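Local coordinates for dual specificity protein phosphatase 14 (Homo sapiens, PDB 2WGP) that removes phosphate from tyrosine, serine and threonine residues of proteins, inactivating the MAP kinases ERK, JNK and p38, at residues Ser42-His45 with Leu46-Arg50; Phe65-Pro68 with Gln69-Tyr72. All coordinates share one frame; numbering follows the deposited sequence.

Interaction 1: residues Ser42-His45 with Leu46-Arg50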
ATOM      1  N   SER A  42      28.365   4.975  26.712  1.00 34.75           N
ATOM      2  CA  SER A  42      28.843   4.368  27.965  1.00 35.17           C
ATOM      3  C   SER A  42      30.284   4.768  28.382  1.00 34.78           C
ATOM      4  O   SER A  42      30.777   4.313  29.418  1.00 34.99           O
ATOM      5  CB  SER A  42      28.759   2.840  27.869  1.00 35.06           C
ATOM      6  OG  SER A  42      29.475   2.371  26.742  1.00 37.08           O
ATOM      7  N   ASN A  43      30.951   5.608  27.589  1.00 33.82           N
ATOM      8  CA  ASN A  43      32.304   6.064  27.925  1.00 33.31           C
ATOM      9  C   ASN A  43      32.223   7.305  28.816  1.00 33.09           C
ATOM     10  O   ASN A  43      32.261   8.450  28.338  1.00 31.52           O
ATOM     11  CB  ASN A  43      33.110   6.340  26.655  1.00 33.21           C
ATOM     12  CG  ASN A  43      34.596   6.586  26.932  1.00 33.70           C
ATOM     13  OD1 ASN A  43      34.995   6.942  28.042  1.00 32.19           O
ATOM     14  ND2 ASN A  43      35.414   6.426  25.894  1.00 35.02           N
ATOM     15  N   ARG A  44      32.111   7.046  30.116  1.00 32.67           N
ATOM     16  CA  ARG A  44      31.966   8.085  31.126  1.00 33.42           C
ATOM     17  C   ARG A  44      33.037   9.171  30.997  1.00 32.60           C
ATOM     18  O   ARG A  44      32.721  10.351  30.946  1.00 31.66           O
ATOM     19  CB  ARG A  44      31.979   7.421  32.517  1.00 33.56           C
ATOM     20  CG  ARG A  44      31.847   8.338  33.736  1.00 36.37           C
ATOM     21  CD  ARG A  44      32.021   7.484  34.999  1.00 39.72           C
ATOM     22  NE  ARG A  44      32.348   8.242  36.202  1.00 45.66           N
ATOM     23  CZ  ARG A  44      33.536   8.795  36.470  1.00 48.11           C
ATOM     24  NH1 ARG A  44      34.553   8.719  35.604  1.00 49.62           N
ATOM     25  NH2 ARG A  44      33.708   9.446  37.620  1.00 48.76           N
ATOM     26  N   HIS A  45      34.296   8.762  30.897  1.00 33.08           N
ATOM     27  CA  HIS A  45      35.415   9.706  30.780  1.00 33.36           C
ATOM     28  C   HIS A  45      35.333  10.606  29.551  1.00 32.40           C
ATOM     29  O   HIS A  45      35.623  11.791  29.649  1.00 31.70           O
ATOM     30  CB  HIS A  45      36.753   8.963  30.743  1.00 34.26           C
ATOM     31  CG  HIS A  45      37.940   9.870  30.832  1.00 37.60           C
ATOM     32  ND1 HIS A  45      38.486  10.272  32.037  1.00 40.39           N
ATOM     33  CD2 HIS A  45      38.676  10.472  29.866  1.00 39.04           C
ATOM     34  CE1 HIS A  45      39.510  11.077  31.807  1.00 40.64           C
ATOM     35  NE2 HIS A  45      39.650  11.213  30.498  1.00 41.14           N
ATOM     36  N   LEU A  46      34.986  10.026  28.400  1.00 31.16           N
ATOM     37  CA  LEU A  46      34.840  10.781  27.154  1.00 31.27           C
ATOM     38  C   LEU A  46      33.750  11.844  27.277  1.00 30.52           C
ATOM     39  O   LEU A  46      33.933  12.988  26.852  1.00 30.50           O
ATOM     40  CB  LEU A  46      34.517   9.822  25.988  1.00 31.64           C
ATOM     41  CG  LEU A  46      34.413  10.389  24.566  1.00 33.53           C
ATOM     42  CD1 LEU A  46      35.763  10.335  23.896  1.00 36.33           C
ATOM     43  CD2 LEU A  46      33.403   9.595  23.738  1.00 34.11           C
ATOM     44  N   LEU A  47      32.615  11.479  27.861  1.00 29.29           N
ATOM     45  CA  LEU A  47      31.514  12.420  28.007  1.00 29.09           C
ATOM     46  C   LEU A  47      31.814  13.516  29.053  1.00 29.00           C
ATOM     47  O   LEU A  47      31.509  14.697  28.825  1.00 28.88           O
ATOM     48  CB  LEU A  47      30.215  11.682  28.342  1.00 28.91           C
ATOM     49  CG  LEU A  47      29.751  10.576  27.378  1.00 29.57           C
ATOM     50  CD1 LEU A  47      28.432  10.046  27.855  1.00 29.27           C
ATOM     51  CD2 LEU A  47      29.649  11.036  25.911  1.00 28.55           C
ATOM     52  N   GLN A  48      32.415  13.135  30.181  1.00 29.01           N
ATOM     53  CA  GLN A  48      32.849  14.107  31.202  1.00 29.83           C
ATOM     54  C   GLN A  48      33.835  15.126  30.627  1.00 29.80           C
ATOM     55  O   GLN A  48      33.735  16.323  30.901  1.00 29.03           O
ATOM     56  CB  GLN A  48      33.461  13.390  32.408  1.00 30.47           C
ATOM     57  CG  GLN A  48      32.434  12.646  33.247  1.00 33.44           C
ATOM     58  CD  GLN A  48      33.024  12.053  34.523  1.00 37.35           C
ATOM     59  OE1 GLN A  48      34.073  11.384  34.503  1.00 40.70           O
ATOM     60  NE2 GLN A  48      32.360  12.305  35.638  1.00 37.94           N
ATOM     61  N   ALA A  49      34.748  14.641  29.781  1.00 29.91           N
ATOM     62  CA  ALA A  49      35.727  15.498  29.107  1.00 30.48           C
ATOM     63  C   ALA A  49      35.042  16.588  28.266  1.00 30.66           C
ATOM     64  O   ALA A  49      35.601  17.653  28.067  1.00 31.22           O
ATOM     65  CB  ALA A  49      36.655  14.656  28.242  1.00 30.11           C
ATOM     66  N   ARG A  50      33.825  16.318  27.798  1.00 30.83           N
ATOM     67  CA  ARG A  50      33.034  17.272  27.003  1.00 30.44           C
ATOM     68  C   ARG A  50      32.017  18.065  27.815  1.00 30.34           C
ATOM     69  O   ARG A  50      31.238  18.833  27.245  1.00 30.06           O
ATOM     70  CB  ARG A  50      32.325  16.512  25.877  1.00 30.77           C
ATOM     71  CG  ARG A  50      33.301  16.109  24.787  1.00 31.96           C
ATOM     72  CD  ARG A  50      32.885  14.840  24.075  1.00 34.87           C
ATOM     73  NE  ARG A  50      33.822  14.559  22.990  1.00 36.41           N
ATOM     74  CZ  ARG A  50      35.054  14.078  23.156  1.00 37.69           C
ATOM     75  NH1 ARG A  50      35.510  13.755  24.367  1.00 36.99           N
ATOM     76  NH2 ARG A  50      35.829  13.899  22.089  1.00 37.41           N
TER
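Asn43 caps the N-terminus of the short helix 44-49 by reaching forward to Leu46, a local helix-capping contact between residues three to four apart, at the surface of the phosphatase domain, in the connection that follows helix 38-41 and leads to strand 54-57. From the N-cap position its side-chain acceptor, Asn43 OD1, takes the N-H of Leu46 N at 3.1 Å. The N-H points almost straight at the oxygen (163°) but comes from above the carbonyl plane. Asparagine suits this place because its short side chain, with CG anti to the backbone N (chi1 -170°), brings an acceptor back over the first turn; the same amide lies across Leu46 CB, 3.4 Å from Asn43 CG. Regular helix bonds follow: Leu47 N to Asn43 O, Gln48 N to Arg44 O at 2.9 Å, and Ala49 N to His45 O. One turn apart, Arg44 and Gln48 meet on the side of the helix that faces Trp67 and Gln69. Gln48 NE2 stands 3.7 Å above the centre of the Arg44 guanidinium, the amide steeply tilted (61°) to it. Arg44 NH1 is 2.9 Å from Gln48 OE1, yet the angle is too poor for a hydrogen bond. Leu47, buried, turns inward onto Ile26 and Ile52. At the far end Arg50 NH1 donates to Leu46 O at 3.0 Å. Side-chain groups thus serve backbone polar atoms at both ends, an acceptor at the start and a cationic donor, probably favourable to the helix dipole, at the finish.

Interaction 2: residues Phe65-Pro68 with Gln69-Tyr72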
ATOM      1  N   PHE A  65      22.941   3.052  30.038  1.00 30.20           N
ATOM      2  CA  PHE A  65      23.959   2.466  30.898  1.00 31.79           C
ATOM      3  C   PHE A  65      23.711   2.879  32.338  1.00 31.56           C
ATOM      4  O   PHE A  65      24.064   2.166  33.254  1.00 32.63           O
ATOM      5  CB  PHE A  65      25.382   2.834  30.458  1.00 32.89           C
ATOM      6  CG  PHE A  65      26.425   1.882  30.990  1.00 36.04           C
ATOM      7  CD1 PHE A  65      26.781   0.741  30.268  1.00 38.57           C
ATOM      8  CD2 PHE A  65      27.020   2.103  32.236  1.00 37.94           C
ATOM      9  CE1 PHE A  65      27.737  -0.171  30.783  1.00 39.25           C
ATOM     10  CE2 PHE A  65      27.969   1.211  32.751  1.00 39.38           C
ATOM     11  CZ  PHE A  65      28.336   0.079  32.019  1.00 39.32           C
ATOM     12  N   ASN A  66      23.105   4.045  32.519  1.00 31.96           N
ATOM     13  CA  ASN A  66      22.795   4.608  33.834  1.00 31.96           C
ATOM     14  C   ASN A  66      23.957   5.001  34.762  1.00 31.90           C
ATOM     15  O   ASN A  66      23.922   4.739  35.957  1.00 31.71           O
ATOM     16  CB  ASN A  66      21.826   3.684  34.597  1.00 32.43           C
ATOM     17  CG  ASN A  66      20.969   4.453  35.602  1.00 34.21           C
ATOM     18  OD1 ASN A  66      20.707   5.650  35.416  1.00 33.97           O
ATOM     19  ND2 ASN A  66      20.531   3.775  36.666  1.00 35.57           N
ATOM     20  N   TRP A  67      24.978   5.667  34.250  1.00 31.06           N
ATOM     21  CA  TRP A  67      25.985   6.220  35.156  1.00 30.89           C
ATOM     22  C   TRP A  67      25.330   7.304  36.026  1.00 30.41           C
ATOM     23  O   TRP A  67      24.511   8.082  35.519  1.00 29.40           O
ATOM     24  CB  TRP A  67      27.118   6.861  34.389  1.00 30.34           C
ATOM     25  CG  TRP A  67      27.975   5.950  33.626  1.00 32.09           C
ATOM     26  CD1 TRP A  67      27.983   5.786  32.278  1.00 33.37           C
ATOM     27  CD2 TRP A  67      29.025   5.124  34.144  1.00 35.14           C
ATOM     28  NE1 TRP A  67      28.971   4.903  31.912  1.00 34.60           N
ATOM     29  CE2 TRP A  67      29.623   4.472  33.037  1.00 35.69           C
ATOM     30  CE3 TRP A  67      29.518   4.864  35.432  1.00 36.31           C
ATOM     31  CZ2 TRP A  67      30.683   3.564  33.183  1.00 36.55           C
ATOM     32  CZ3 TRP A  67      30.579   3.967  35.578  1.00 37.42           C
ATOM     33  CH2 TRP A  67      31.141   3.321  34.456  1.00 36.80           C
ATOM     34  N   PRO A  68      25.686   7.368  37.327  1.00 30.54           N
ATOM     35  CA  PRO A  68      25.088   8.404  38.184  1.00 30.08           C
ATOM     36  C   PRO A  68      25.377   9.837  37.721  1.00 29.61           C
ATOM     37  O   PRO A  68      24.607  10.746  38.005  1.00 29.04           O
ATOM     38  CB  PRO A  68      25.727   8.142  39.562  1.00 30.35           C
ATOM     39  CG  PRO A  68      26.241   6.730  39.496  1.00 31.12           C
ATOM     40  CD  PRO A  68      26.665   6.549  38.069  1.00 30.74           C
ATOM     41  N   GLN A  69      26.470  10.005  36.990  1.00 29.16           N
ATOM     42  CA  GLN A  69      26.955  11.315  36.545  1.00 30.11           C
ATOM     43  C   GLN A  69      26.059  11.999  35.527  1.00 29.24           C
ATOM     44  O   GLN A  69      26.196  13.198  35.291  1.00 29.63           O
ATOM     45  CB  GLN A  69      28.354  11.181  35.937  1.00 30.36           C
ATOM     46  CG  GLN A  69      29.431  10.901  36.961  1.00 33.17           C
ATOM     47  CD  GLN A  69      29.384   9.490  37.496  1.00 35.91           C
ATOM     48  OE1 GLN A  69      28.920   8.579  36.819  1.00 35.01           O
ATOM     49  NE2 GLN A  69      29.860   9.303  38.733  1.00 38.39           N
ATOM     50  N   PHE A  70      25.189  11.243  34.875  1.00 28.31           N
ATOM     51  CA  PHE A  70      24.375  11.806  33.817  1.00 27.81           C
ATOM     52  C   PHE A  70      22.928  11.634  34.128  1.00 27.78           C
ATOM     53  O   PHE A  70      22.524  10.667  34.780  1.00 27.84           O
ATOM     54  CB  PHE A  70      24.705  11.180  32.442  1.00 27.60           C
ATOM     55  CG  PHE A  70      26.166  11.050  32.185  1.00 26.94           C
ATOM     56  CD1 PHE A  70      26.955  12.180  31.966  1.00 28.61           C
ATOM     57  CD2 PHE A  70      26.770   9.794  32.171  1.00 27.70           C
ATOM     58  CE1 PHE A  70      28.343  12.062  31.726  1.00 29.06           C
ATOM     59  CE2 PHE A  70      28.146   9.662  31.941  1.00 28.53           C
ATOM     60  CZ  PHE A  70      28.925  10.803  31.714  1.00 29.46           C
ATOM     61  N   GLU A  71      22.159  12.594  33.641  1.00 28.04           N
ATOM     62  CA  GLU A  71      20.729  12.489  33.531  1.00 28.78           C
ATOM     63  C   GLU A  71      20.448  11.748  32.232  1.00 28.06           C
ATOM     64  O   GLU A  71      21.127  11.965  31.244  1.00 27.59           O
ATOM     65  CB  GLU A  71      20.151  13.903  33.491  1.00 29.25           C
ATOM     66  CG  GLU A  71      18.675  13.992  33.333  1.00 32.23           C
ATOM     67  CD  GLU A  71      18.210  15.426  33.157  1.00 35.08           C
ATOM     68  OE1 GLU A  71      16.988  15.629  33.154  1.00 38.96           O
ATOM     69  OE2 GLU A  71      19.057  16.340  33.013  1.00 36.83           O
ATOM     70  N   TYR A  72      19.474  10.848  32.224  1.00 27.95           N
ATOM     71  CA  TYR A  72      19.160  10.081  31.014  1.00 27.28           C
ATOM     72  C   TYR A  72      17.731  10.338  30.564  1.00 28.17           C
ATOM     73  O   TYR A  72      16.803  10.365  31.404  1.00 27.40           O
ATOM     74  CB  TYR A  72      19.328   8.574  31.259  1.00 27.46           C
ATOM     75  CG  TYR A  72      20.747   8.113  31.353  1.00 27.30           C
ATOM     76  CD1 TYR A  72      21.461   8.240  32.540  1.00 25.77           C
ATOM     77  CD2 TYR A  72      21.383   7.536  30.266  1.00 28.26           C
ATOM     78  CE1 TYR A  72      22.751   7.815  32.638  1.00 26.58           C
ATOM     79  CE2 TYR A  72      22.691   7.135  30.347  1.00 26.90           C
ATOM     80  CZ  TYR A  72      23.375   7.270  31.537  1.00 26.07           C
ATOM     81  OH  TYR A  72      24.674   6.847  31.641  1.00 27.57           O
TER
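Tyr72 reaches back from strand 71-74 to the backbone of Asn66 and Trp67. From CB, with CG anti to the carbonyl carbon (chi1 -73°), the ring heads for the preceding loop. Tyr72 CD1 passes 3.9 Å from Asn66 OD1. One atom further out, Tyr72 CE1 packs against Asn66 CA, while Trp67 O sits at the ring edge, in plane, 3.4 Å from Tyr72 CE1. On the other flank CE2 nears the backbone N of Phe65 and Asn66, and Tyr72 CZ comes up against Asn66 N at 3.4 Å. At the tip, Tyr72 OH accepts from Trp67 N at 2.9 Å, with an N-H...O angle of 149°. Tyrosine suits the site: its ring spans the gap, and its hydroxyl supplies an acceptor at the far side. Between these partners the chain reverses through a type I beta turn, Trp67 to Phe70, leading into the edge strand of the five-stranded sheet; Pro68, with its fixed phi, fits the second position. Phe70 N closes the turn on Trp67 O at 3.3 Å, approaching from above the carbonyl plane. Trp67 and Phe70 lie side by side, Trp67 CB 3.7 Å from Phe70 CD2, their rings steeply inclined. Phe70 is buried against Leu47 and Ile55.

Interactions 1 and 2 follow one another along the chain, with centres about 11 Å apart, and they meet directly. Trp67 NE1 lies 3.1 Å from Ser42 O, a probable hydrogen bond that ties the turn to the residue just before the N-cap. Alongside, the aliphatic part of Arg44 packs on the indole, Arg44 CD being 3.6 Å from Trp67 CE3. Gln69 joins both members of the Arg44-Gln48 pair: Gln69 CD is 3.5 Å from Arg44 NE, and Gln69 CG is 3.5 Å from Gln48 NE2. The helix and the turn thus form one peripheral patch, away from the catalytic Cys110, which forms the phosphocysteine intermediate.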